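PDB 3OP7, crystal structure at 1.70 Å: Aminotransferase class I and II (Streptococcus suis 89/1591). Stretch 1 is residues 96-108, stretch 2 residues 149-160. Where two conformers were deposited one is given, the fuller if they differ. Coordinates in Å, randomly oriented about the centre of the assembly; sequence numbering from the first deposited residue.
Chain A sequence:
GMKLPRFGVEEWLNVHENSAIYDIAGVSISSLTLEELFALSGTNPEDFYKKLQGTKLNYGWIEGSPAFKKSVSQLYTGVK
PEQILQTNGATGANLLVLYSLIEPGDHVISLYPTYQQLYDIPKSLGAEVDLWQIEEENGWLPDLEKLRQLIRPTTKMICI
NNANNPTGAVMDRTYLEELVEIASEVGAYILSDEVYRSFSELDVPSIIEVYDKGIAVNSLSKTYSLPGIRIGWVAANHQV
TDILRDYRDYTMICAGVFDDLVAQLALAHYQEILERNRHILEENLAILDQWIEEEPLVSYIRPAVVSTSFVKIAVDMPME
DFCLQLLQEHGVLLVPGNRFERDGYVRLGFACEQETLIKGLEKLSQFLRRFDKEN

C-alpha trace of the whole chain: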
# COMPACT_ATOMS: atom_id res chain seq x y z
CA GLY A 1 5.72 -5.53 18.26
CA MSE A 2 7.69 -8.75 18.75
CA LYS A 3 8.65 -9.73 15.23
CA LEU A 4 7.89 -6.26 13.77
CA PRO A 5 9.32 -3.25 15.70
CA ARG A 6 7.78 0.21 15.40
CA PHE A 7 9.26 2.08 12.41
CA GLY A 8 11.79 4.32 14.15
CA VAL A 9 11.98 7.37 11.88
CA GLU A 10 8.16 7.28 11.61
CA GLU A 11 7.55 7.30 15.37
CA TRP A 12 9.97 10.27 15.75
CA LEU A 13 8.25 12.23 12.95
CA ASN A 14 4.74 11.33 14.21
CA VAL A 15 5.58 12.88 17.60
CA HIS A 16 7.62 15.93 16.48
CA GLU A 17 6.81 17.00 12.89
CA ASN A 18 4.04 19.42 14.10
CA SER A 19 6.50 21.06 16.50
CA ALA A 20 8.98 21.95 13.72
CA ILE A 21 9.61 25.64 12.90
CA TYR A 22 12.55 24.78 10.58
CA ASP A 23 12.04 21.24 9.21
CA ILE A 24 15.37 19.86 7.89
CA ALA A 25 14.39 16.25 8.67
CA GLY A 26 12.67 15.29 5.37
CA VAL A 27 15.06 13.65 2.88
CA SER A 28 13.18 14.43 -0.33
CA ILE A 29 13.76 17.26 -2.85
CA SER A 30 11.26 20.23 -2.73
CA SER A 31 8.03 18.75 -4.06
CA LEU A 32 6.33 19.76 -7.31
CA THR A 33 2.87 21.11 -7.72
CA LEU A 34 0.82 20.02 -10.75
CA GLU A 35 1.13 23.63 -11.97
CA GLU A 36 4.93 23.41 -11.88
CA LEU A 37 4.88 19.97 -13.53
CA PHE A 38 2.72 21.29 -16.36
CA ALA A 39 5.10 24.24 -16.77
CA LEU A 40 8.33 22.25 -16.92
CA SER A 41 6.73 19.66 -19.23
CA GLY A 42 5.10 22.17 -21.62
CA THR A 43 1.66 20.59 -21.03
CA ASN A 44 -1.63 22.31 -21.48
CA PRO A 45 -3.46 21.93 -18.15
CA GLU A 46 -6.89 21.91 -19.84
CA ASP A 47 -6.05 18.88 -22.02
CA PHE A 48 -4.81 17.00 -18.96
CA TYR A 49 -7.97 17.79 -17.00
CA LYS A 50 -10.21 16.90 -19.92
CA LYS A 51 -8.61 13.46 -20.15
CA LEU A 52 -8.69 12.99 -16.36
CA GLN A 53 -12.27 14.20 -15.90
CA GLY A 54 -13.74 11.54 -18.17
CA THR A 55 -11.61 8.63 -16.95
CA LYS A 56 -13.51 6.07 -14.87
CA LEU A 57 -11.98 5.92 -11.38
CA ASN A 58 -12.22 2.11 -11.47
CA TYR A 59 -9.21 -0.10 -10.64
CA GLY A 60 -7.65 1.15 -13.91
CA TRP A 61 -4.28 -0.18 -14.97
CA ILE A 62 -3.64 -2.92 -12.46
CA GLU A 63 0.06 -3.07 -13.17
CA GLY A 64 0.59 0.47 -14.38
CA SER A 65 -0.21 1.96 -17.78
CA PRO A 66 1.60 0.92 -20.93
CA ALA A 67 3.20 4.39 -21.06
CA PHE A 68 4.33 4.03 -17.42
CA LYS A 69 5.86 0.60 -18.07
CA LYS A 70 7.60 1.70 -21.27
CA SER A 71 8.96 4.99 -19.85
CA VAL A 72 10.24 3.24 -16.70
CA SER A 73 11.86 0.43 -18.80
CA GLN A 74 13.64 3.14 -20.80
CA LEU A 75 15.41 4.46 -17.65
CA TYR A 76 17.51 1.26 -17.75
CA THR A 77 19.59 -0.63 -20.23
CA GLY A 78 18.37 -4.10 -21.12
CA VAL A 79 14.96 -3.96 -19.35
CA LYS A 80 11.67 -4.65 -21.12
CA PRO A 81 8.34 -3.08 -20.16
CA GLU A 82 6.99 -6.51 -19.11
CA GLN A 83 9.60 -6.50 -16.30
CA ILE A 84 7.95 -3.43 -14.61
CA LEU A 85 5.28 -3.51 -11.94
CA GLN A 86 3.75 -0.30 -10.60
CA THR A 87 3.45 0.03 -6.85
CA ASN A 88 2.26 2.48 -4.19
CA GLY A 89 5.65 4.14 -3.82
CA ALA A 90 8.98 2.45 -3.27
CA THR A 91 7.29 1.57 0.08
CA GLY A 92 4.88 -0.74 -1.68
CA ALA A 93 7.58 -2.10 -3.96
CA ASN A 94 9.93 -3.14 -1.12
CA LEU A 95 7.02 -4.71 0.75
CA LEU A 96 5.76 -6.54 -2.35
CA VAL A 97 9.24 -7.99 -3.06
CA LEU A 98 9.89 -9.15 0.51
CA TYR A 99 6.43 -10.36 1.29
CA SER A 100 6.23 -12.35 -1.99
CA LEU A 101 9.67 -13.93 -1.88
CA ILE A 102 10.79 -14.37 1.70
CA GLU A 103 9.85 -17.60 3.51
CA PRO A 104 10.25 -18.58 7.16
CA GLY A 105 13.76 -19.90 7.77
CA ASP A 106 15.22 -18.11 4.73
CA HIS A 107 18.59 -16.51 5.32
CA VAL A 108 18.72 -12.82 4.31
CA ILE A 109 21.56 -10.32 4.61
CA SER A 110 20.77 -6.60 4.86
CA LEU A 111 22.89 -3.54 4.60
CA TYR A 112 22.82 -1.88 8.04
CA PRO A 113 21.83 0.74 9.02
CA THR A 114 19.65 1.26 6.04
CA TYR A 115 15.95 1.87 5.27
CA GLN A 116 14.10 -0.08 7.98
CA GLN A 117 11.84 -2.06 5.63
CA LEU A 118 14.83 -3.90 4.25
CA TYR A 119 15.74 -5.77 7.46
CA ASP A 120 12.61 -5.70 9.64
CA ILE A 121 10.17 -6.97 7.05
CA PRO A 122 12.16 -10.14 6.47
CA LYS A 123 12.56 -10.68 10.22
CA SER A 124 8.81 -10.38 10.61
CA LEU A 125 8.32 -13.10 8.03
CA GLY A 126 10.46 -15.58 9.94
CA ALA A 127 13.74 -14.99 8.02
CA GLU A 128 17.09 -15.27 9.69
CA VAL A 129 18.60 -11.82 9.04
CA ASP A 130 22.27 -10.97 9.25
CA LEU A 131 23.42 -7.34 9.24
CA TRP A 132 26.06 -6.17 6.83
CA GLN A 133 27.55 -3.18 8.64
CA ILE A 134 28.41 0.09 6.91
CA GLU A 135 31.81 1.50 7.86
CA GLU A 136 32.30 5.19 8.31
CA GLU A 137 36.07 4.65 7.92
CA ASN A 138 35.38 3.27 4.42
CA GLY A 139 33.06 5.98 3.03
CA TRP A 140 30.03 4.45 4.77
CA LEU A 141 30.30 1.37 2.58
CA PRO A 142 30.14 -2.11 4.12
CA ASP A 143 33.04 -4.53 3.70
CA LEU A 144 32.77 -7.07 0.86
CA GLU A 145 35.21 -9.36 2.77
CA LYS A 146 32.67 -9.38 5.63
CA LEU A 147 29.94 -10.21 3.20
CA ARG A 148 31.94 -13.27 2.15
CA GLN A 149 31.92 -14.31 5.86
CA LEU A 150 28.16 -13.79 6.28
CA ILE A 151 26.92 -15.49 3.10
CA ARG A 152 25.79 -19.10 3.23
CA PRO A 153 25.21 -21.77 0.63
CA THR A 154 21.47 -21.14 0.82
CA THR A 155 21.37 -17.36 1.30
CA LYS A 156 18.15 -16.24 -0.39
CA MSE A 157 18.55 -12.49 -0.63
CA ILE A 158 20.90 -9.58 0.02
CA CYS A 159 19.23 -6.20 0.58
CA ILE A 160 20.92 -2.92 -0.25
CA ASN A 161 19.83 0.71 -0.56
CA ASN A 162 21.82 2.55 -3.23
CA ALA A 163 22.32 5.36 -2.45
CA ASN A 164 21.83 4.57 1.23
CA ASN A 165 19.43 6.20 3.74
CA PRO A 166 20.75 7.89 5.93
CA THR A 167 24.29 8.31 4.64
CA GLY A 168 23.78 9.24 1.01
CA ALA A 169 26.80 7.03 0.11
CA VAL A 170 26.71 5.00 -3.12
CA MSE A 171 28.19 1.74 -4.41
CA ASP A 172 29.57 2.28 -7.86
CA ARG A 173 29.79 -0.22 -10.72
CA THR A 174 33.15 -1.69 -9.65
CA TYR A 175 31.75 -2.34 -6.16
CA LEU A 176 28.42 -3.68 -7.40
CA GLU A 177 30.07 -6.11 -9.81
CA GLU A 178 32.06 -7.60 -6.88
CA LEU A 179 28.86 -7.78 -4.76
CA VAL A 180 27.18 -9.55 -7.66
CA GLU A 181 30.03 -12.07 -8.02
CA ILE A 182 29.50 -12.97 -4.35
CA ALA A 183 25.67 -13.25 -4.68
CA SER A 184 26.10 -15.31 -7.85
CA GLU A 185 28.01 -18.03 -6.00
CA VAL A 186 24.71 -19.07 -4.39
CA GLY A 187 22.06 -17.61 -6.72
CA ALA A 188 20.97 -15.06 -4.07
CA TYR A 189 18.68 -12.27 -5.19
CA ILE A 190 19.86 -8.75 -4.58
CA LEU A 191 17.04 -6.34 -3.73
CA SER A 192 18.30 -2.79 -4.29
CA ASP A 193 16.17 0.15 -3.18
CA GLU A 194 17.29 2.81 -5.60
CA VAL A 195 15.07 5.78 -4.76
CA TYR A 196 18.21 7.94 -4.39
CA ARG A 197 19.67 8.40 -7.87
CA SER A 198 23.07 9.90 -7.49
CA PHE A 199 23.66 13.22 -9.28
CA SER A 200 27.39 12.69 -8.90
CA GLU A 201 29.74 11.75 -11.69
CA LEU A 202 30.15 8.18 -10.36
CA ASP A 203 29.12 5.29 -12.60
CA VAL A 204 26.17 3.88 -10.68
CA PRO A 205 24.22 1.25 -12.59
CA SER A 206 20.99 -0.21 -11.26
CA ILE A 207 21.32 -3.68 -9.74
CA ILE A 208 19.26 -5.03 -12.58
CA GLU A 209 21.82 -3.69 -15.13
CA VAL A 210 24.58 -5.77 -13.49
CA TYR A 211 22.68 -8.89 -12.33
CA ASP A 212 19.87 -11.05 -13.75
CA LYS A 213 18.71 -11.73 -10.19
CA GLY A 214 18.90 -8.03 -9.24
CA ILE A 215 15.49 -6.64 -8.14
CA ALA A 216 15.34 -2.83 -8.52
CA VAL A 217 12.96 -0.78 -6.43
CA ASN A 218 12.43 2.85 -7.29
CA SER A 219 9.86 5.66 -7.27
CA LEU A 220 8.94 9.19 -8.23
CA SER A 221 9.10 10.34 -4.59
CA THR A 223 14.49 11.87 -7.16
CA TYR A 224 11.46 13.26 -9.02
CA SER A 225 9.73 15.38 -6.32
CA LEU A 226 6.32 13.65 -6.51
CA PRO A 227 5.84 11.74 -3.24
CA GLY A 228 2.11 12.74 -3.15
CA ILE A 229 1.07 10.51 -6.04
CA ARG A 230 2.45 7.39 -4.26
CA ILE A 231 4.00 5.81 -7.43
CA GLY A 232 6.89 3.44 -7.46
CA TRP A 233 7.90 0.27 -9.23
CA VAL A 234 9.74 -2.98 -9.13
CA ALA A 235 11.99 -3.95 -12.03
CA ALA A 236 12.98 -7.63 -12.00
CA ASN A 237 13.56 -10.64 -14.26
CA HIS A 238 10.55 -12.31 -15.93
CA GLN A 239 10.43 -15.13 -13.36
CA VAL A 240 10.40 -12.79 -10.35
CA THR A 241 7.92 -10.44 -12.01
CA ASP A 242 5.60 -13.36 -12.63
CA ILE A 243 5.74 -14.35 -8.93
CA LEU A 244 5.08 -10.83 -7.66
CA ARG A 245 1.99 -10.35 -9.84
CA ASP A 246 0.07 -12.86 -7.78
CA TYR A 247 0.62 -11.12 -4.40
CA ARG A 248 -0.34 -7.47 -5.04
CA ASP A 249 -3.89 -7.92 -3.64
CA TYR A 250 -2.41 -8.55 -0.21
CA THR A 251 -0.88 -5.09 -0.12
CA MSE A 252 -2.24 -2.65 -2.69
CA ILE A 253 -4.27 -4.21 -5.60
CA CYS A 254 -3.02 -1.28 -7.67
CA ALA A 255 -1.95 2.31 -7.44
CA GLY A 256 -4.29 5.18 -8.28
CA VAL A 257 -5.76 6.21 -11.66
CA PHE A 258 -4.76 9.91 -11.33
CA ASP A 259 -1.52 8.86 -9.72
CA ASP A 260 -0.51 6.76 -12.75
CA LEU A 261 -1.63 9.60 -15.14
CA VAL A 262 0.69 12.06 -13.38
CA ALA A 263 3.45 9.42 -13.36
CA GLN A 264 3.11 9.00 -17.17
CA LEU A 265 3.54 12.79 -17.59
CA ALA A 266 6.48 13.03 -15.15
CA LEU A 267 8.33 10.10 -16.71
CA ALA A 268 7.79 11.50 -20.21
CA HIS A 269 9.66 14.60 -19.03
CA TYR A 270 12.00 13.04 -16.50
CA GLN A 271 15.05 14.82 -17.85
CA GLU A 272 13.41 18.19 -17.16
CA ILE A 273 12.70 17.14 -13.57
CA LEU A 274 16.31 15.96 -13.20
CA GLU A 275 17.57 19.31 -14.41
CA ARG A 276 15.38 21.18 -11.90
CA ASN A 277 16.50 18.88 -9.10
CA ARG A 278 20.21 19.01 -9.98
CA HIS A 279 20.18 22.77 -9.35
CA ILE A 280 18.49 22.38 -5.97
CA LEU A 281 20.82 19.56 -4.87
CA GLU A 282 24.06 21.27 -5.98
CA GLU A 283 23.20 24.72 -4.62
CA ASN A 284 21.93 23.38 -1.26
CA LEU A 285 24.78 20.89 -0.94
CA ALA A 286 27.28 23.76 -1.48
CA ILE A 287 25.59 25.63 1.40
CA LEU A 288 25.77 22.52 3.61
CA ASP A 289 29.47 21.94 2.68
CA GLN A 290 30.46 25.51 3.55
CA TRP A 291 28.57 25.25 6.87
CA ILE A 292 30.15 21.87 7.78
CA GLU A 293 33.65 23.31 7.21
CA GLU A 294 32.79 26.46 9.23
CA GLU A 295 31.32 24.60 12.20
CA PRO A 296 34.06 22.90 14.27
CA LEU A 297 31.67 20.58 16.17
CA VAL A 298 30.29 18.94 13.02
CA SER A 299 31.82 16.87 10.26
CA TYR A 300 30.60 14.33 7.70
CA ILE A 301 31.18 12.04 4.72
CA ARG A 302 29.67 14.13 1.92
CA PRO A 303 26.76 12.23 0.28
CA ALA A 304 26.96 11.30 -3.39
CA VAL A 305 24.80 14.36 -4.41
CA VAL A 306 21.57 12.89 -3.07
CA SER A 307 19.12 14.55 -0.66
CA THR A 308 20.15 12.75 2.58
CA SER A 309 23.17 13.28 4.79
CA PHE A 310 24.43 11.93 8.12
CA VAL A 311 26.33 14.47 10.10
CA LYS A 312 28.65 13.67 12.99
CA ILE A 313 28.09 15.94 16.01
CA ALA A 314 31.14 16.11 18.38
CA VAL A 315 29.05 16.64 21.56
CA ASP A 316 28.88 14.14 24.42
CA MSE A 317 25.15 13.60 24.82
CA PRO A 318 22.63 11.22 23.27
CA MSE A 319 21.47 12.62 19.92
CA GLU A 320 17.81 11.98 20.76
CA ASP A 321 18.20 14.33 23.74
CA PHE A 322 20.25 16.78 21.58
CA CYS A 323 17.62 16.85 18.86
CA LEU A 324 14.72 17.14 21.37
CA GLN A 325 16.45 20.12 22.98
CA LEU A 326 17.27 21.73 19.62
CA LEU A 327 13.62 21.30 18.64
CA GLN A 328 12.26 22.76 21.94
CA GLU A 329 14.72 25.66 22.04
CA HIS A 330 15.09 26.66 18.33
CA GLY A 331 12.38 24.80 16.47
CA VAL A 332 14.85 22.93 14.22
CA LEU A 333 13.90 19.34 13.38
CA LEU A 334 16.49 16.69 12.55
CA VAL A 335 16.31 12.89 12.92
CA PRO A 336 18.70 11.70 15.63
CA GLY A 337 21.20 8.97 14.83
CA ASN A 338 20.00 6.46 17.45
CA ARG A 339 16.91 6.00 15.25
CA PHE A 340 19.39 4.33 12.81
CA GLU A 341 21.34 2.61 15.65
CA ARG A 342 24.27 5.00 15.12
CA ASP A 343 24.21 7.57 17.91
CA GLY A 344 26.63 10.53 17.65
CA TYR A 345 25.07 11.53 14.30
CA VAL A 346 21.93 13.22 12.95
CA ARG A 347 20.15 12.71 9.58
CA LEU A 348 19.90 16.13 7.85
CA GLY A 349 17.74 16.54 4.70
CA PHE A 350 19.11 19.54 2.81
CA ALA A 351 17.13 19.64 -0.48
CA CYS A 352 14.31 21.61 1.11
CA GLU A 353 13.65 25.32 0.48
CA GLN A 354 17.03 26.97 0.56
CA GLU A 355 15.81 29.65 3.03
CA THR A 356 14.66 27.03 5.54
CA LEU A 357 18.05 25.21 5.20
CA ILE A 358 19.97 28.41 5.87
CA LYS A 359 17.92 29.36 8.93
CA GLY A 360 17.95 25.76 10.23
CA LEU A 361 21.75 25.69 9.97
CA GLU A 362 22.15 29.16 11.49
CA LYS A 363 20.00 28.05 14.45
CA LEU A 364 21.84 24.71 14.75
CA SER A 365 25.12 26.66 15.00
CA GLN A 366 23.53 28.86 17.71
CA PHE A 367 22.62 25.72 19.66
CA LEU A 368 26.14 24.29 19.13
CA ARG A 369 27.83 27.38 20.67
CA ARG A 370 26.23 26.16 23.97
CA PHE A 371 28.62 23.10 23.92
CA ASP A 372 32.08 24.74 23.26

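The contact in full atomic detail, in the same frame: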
# COMPACT_ATOMS: atom_id res chain seq x y z
N LEU A 96 6.20 -5.50 -1.40
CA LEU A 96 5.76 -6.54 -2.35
C LEU A 96 6.88 -7.57 -2.60
O LEU A 96 6.63 -8.79 -2.62
CB LEU A 96 5.36 -5.92 -3.65
CG LEU A 96 4.92 -6.87 -4.78
CD1 LEU A 96 3.72 -7.74 -4.35
CD2 LEU A 96 4.64 -6.06 -6.07
N VAL A 97 8.09 -7.09 -2.80
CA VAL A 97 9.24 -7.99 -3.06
C VAL A 97 9.44 -8.95 -1.87
O VAL A 97 9.46 -10.19 -2.02
CB VAL A 97 10.53 -7.24 -3.37
CG1 VAL A 97 11.79 -8.22 -3.45
CG2 VAL A 97 10.36 -6.49 -4.69
N LEU A 98 9.56 -8.37 -0.67
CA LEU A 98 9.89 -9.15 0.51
C LEU A 98 8.76 -10.08 0.90
O LEU A 98 8.95 -11.26 1.20
CB LEU A 98 10.31 -8.18 1.64
CG LEU A 98 11.57 -7.37 1.31
CD1 LEU A 98 11.67 -6.13 2.20
CD2 LEU A 98 12.82 -8.26 1.47
N TYR A 99 7.56 -9.56 0.88
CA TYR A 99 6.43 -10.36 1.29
C TYR A 99 6.21 -11.55 0.33
O TYR A 99 5.84 -12.66 0.76
CB TYR A 99 5.22 -9.47 1.41
CG TYR A 99 4.11 -9.94 2.29
CD1 TYR A 99 4.32 -10.84 3.32
CD2 TYR A 99 2.83 -9.50 2.09
CE1 TYR A 99 3.26 -11.28 4.12
CE2 TYR A 99 1.78 -9.93 2.90
CZ TYR A 99 2.01 -10.81 3.91
OH TYR A 99 0.94 -11.25 4.68
N SER A 100 6.44 -11.33 -0.96
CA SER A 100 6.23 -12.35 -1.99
C SER A 100 7.30 -13.44 -1.89
O SER A 100 6.99 -14.65 -2.04
CB SER A 100 6.27 -11.72 -3.39
OG SER A 100 5.15 -10.89 -3.61
N LEU A 101 8.55 -13.03 -1.69
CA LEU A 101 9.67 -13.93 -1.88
C LEU A 101 10.26 -14.55 -0.64
O LEU A 101 10.90 -15.59 -0.73
CB LEU A 101 10.79 -13.24 -2.70
CG LEU A 101 10.35 -12.78 -4.09
CD1 LEU A 101 11.51 -11.98 -4.71
CD2 LEU A 101 9.90 -13.95 -4.99
N ILE A 102 10.09 -13.92 0.51
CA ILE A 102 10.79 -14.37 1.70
C ILE A 102 9.92 -15.35 2.47
O ILE A 102 8.75 -15.08 2.76
CB ILE A 102 11.21 -13.18 2.59
CG1 ILE A 102 12.23 -12.31 1.87
CG2 ILE A 102 11.81 -13.67 3.94
CD1 ILE A 102 13.45 -13.05 1.26
N GLU A 103 10.51 -16.51 2.78
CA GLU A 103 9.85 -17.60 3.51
C GLU A 103 10.46 -17.77 4.89
O GLU A 103 11.64 -17.47 5.09
CB GLU A 103 10.02 -18.90 2.75
CG GLU A 103 9.82 -18.81 1.28
CD GLU A 103 8.48 -19.26 0.82
OE1 GLU A 103 7.48 -18.76 1.41
OE2 GLU A 103 8.44 -20.11 -0.12
N PRO A 104 9.70 -18.29 5.85
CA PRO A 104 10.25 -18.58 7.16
C PRO A 104 11.49 -19.44 7.06
O PRO A 104 11.52 -20.39 6.28
CB PRO A 104 9.12 -19.38 7.85
CG PRO A 104 7.92 -18.99 7.22
CD PRO A 104 8.27 -18.69 5.76
N GLY A 105 12.52 -19.12 7.83
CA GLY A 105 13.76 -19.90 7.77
C GLY A 105 14.77 -19.46 6.71
O GLY A 105 15.95 -19.84 6.80
N ASP A 106 14.32 -18.68 5.72
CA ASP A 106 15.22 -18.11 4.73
C ASP A 106 16.31 -17.28 5.40
O ASP A 106 16.05 -16.51 6.30
CB ASP A 106 14.45 -17.22 3.75
CG ASP A 106 13.74 -17.98 2.66
OD1 ASP A 106 13.85 -19.22 2.61
OD2 ASP A 106 13.02 -17.32 1.87
N HIS A 107 17.53 -17.37 4.88
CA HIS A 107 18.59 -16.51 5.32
C HIS A 107 18.64 -15.28 4.42
O HIS A 107 18.68 -15.40 3.18
CB HIS A 107 19.95 -17.26 5.25
CG HIS A 107 21.10 -16.45 5.74
ND1 HIS A 107 22.22 -16.19 4.97
CD2 HIS A 107 21.31 -15.84 6.93
CE1 HIS A 107 23.06 -15.45 5.67
NE2 HIS A 107 22.53 -15.22 6.87
N VAL A 108 18.70 -14.10 5.03
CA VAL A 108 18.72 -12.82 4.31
C VAL A 108 19.79 -11.97 4.95
O VAL A 108 19.92 -11.97 6.17
CB VAL A 108 17.33 -12.11 4.43
CG1 VAL A 108 17.38 -10.64 3.92
CG2 VAL A 108 16.24 -12.93 3.73
N GLN A 149 32.00 -13.57 4.60
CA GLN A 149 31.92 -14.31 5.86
C GLN A 149 30.47 -14.57 6.27
O GLN A 149 30.15 -15.61 6.90
CB GLN A 149 32.64 -13.55 6.99
CG GLN A 149 34.12 -13.33 6.79
CD GLN A 149 34.71 -12.54 7.93
OE1 GLN A 149 34.02 -11.74 8.57
NE2 GLN A 149 35.99 -12.77 8.21
N LEU A 150 29.57 -13.65 5.90
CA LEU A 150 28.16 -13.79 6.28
C LEU A 150 27.34 -14.68 5.36
O LEU A 150 26.37 -15.28 5.80
CB LEU A 150 27.48 -12.42 6.32
CG LEU A 150 28.00 -11.46 7.40
CD1 LEU A 150 27.54 -10.04 7.06
CD2 LEU A 150 27.44 -11.92 8.76
N ILE A 151 27.71 -14.75 4.10
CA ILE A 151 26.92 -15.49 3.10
C ILE A 151 27.00 -16.99 3.38
O ILE A 151 28.03 -17.51 3.86
CB ILE A 151 27.38 -15.15 1.65
CG1 ILE A 151 26.30 -15.56 0.63
CG2 ILE A 151 28.75 -15.71 1.36
CD1 ILE A 151 26.35 -14.88 -0.73
N ARG A 152 25.94 -17.68 3.01
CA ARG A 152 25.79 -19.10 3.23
C ARG A 152 25.38 -19.74 1.93
O ARG A 152 24.80 -19.06 1.07
CB ARG A 152 24.65 -19.34 4.24
CG ARG A 152 24.87 -18.73 5.62
CD ARG A 152 23.62 -19.08 6.47
NE ARG A 152 23.66 -18.37 7.75
CZ ARG A 152 22.69 -18.45 8.66
NH1 ARG A 152 21.62 -19.19 8.44
NH2 ARG A 152 22.77 -17.74 9.76
N PRO A 153 25.53 -21.08 1.86
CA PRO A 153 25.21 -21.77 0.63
C PRO A 153 23.79 -21.53 0.16
O PRO A 153 23.54 -21.54 -1.04
CB PRO A 153 25.46 -23.23 0.98
CG PRO A 153 26.63 -23.15 1.93
CD PRO A 153 26.33 -21.93 2.77
N THR A 154 22.90 -21.28 1.11
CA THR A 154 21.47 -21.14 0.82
C THR A 154 20.96 -19.72 1.02
O THR A 154 19.73 -19.49 1.06
CB THR A 154 20.59 -22.12 1.70
OG1 THR A 154 20.78 -21.85 3.10
CG2 THR A 154 20.91 -23.60 1.38
N THR A 155 21.85 -18.71 1.10
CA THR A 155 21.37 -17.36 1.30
C THR A 155 20.39 -17.01 0.19
O THR A 155 20.71 -17.15 -0.99
CB THR A 155 22.54 -16.36 1.38
OG1 THR A 155 23.34 -16.65 2.54
CG2 THR A 155 22.07 -14.84 1.42
N LYS A 156 19.22 -16.54 0.57
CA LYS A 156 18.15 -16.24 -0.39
C LYS A 156 18.23 -14.87 -1.01
O LYS A 156 17.93 -14.70 -2.21
CB LYS A 156 16.79 -16.37 0.25
CG LYS A 156 15.69 -15.93 -0.73
CD LYS A 156 14.30 -16.49 -0.57
CE LYS A 156 14.16 -17.93 -1.01
NZ LYS A 156 12.81 -18.39 -0.54
N MSE A 157 18.63 -13.87 -0.21
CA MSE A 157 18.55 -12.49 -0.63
C MSE A 157 19.52 -11.62 0.15
O MSE A 157 19.74 -11.85 1.32
CB MSE A 157 17.11 -11.96 -0.44
CG MSE A 157 16.91 -10.52 -0.97
SE MSE A 157 15.13 -9.91 -0.74
CE MSE A 157 14.32 -11.05 -2.08
N ILE A 158 20.12 -10.65 -0.55
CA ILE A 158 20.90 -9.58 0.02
C ILE A 158 20.16 -8.28 -0.30
O ILE A 158 19.77 -8.06 -1.47
CB ILE A 158 22.31 -9.52 -0.59
CG1 ILE A 158 23.08 -10.80 -0.30
CG2 ILE A 158 23.13 -8.30 -0.02
CD1 ILE A 158 24.31 -11.01 -1.21
N CYS A 159 19.92 -7.48 0.73
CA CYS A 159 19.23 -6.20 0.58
C CYS A 159 20.19 -5.05 0.72
O CYS A 159 20.96 -4.96 1.70
CB CYS A 159 18.10 -6.07 1.61
SG CYS A 159 16.88 -7.35 1.60
N ILE A 160 20.17 -4.15 -0.28
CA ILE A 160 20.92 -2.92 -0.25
C ILE A 160 20.03 -1.73 -0.59
O ILE A 160 18.94 -1.89 -1.12
CB ILE A 160 22.10 -2.97 -1.23
CG1 ILE A 160 21.63 -3.04 -2.70
CG2 ILE A 160 23.08 -4.13 -0.89
CD1 ILE A 160 22.86 -2.89 -3.71
O HOH W 1 10.93 -17.61 -2.57
O HOH W 2 17.96 -19.45 3.03

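Contact between residues 96-108 and 149-160, in which a helix, a tight turn and the start of a strand pack against a second turn and the parallel strand that follows it. The backbones pair where Lys156 N donates to His107 O at 2.9 Å, and one residue on, Val108 and Met157 form a parallel bridge, their CA atoms 5.0 Å apart; Val108 CA approaches Met157 O at 3.3 Å in a CA-H...O contact. A water extends the link, accepting from His107 N (2.8 Å) and donating to Thr154 O (2.6 Å). The His107 ring is held from two directions, by stacking and at its edge. The Arg152 guanidinium lies flat over one face, centres 3.8 Å apart and planes only 6° from parallel, while Arg152 CD sits over the same ring, 3.6 Å from its centroid. In the ring plane, His107 ND1 hydrogen-bonds Thr155 OG1 at 2.7 Å. Arg152 N donates to the same atom, Thr155 OG1, at 2.8 Å, so the turn from Arg152 to Thr155 is braced where it meets the histidine. The charged contact is made by Lys156, which reaches back to the Glu103-Asp106 turn, where Lys156 NZ forms a salt bridge with Asp106 OD2; the modelled 2.6 Å is approximate, since OD2 lies too close to the lysine chain. Asp106 OD2 also accepts from Glu103 N at 2.8 Å, tying the lysine to the turn's own bracing. Lys156 NZ also makes a weak hydrogen bond to Leu101 O at 3.4 Å, backed by a water 2.9 Å from Lys156 NZ and 2.7 Å from Leu101 O. The apolar packing centres on Met157, a selenomethionine, which packs against the helix and the residue that follows it. Met157 CE lies 4.0 Å from each of Val97 CG1, Leu101 CD1 and Ile102 CD1, and Met157 SE 3.6 Å from Leu98 CD2. Cys159 SG continues this packing, 4.1 Å from Val108 CG1 and 4.2 Å from Leu98 CD2.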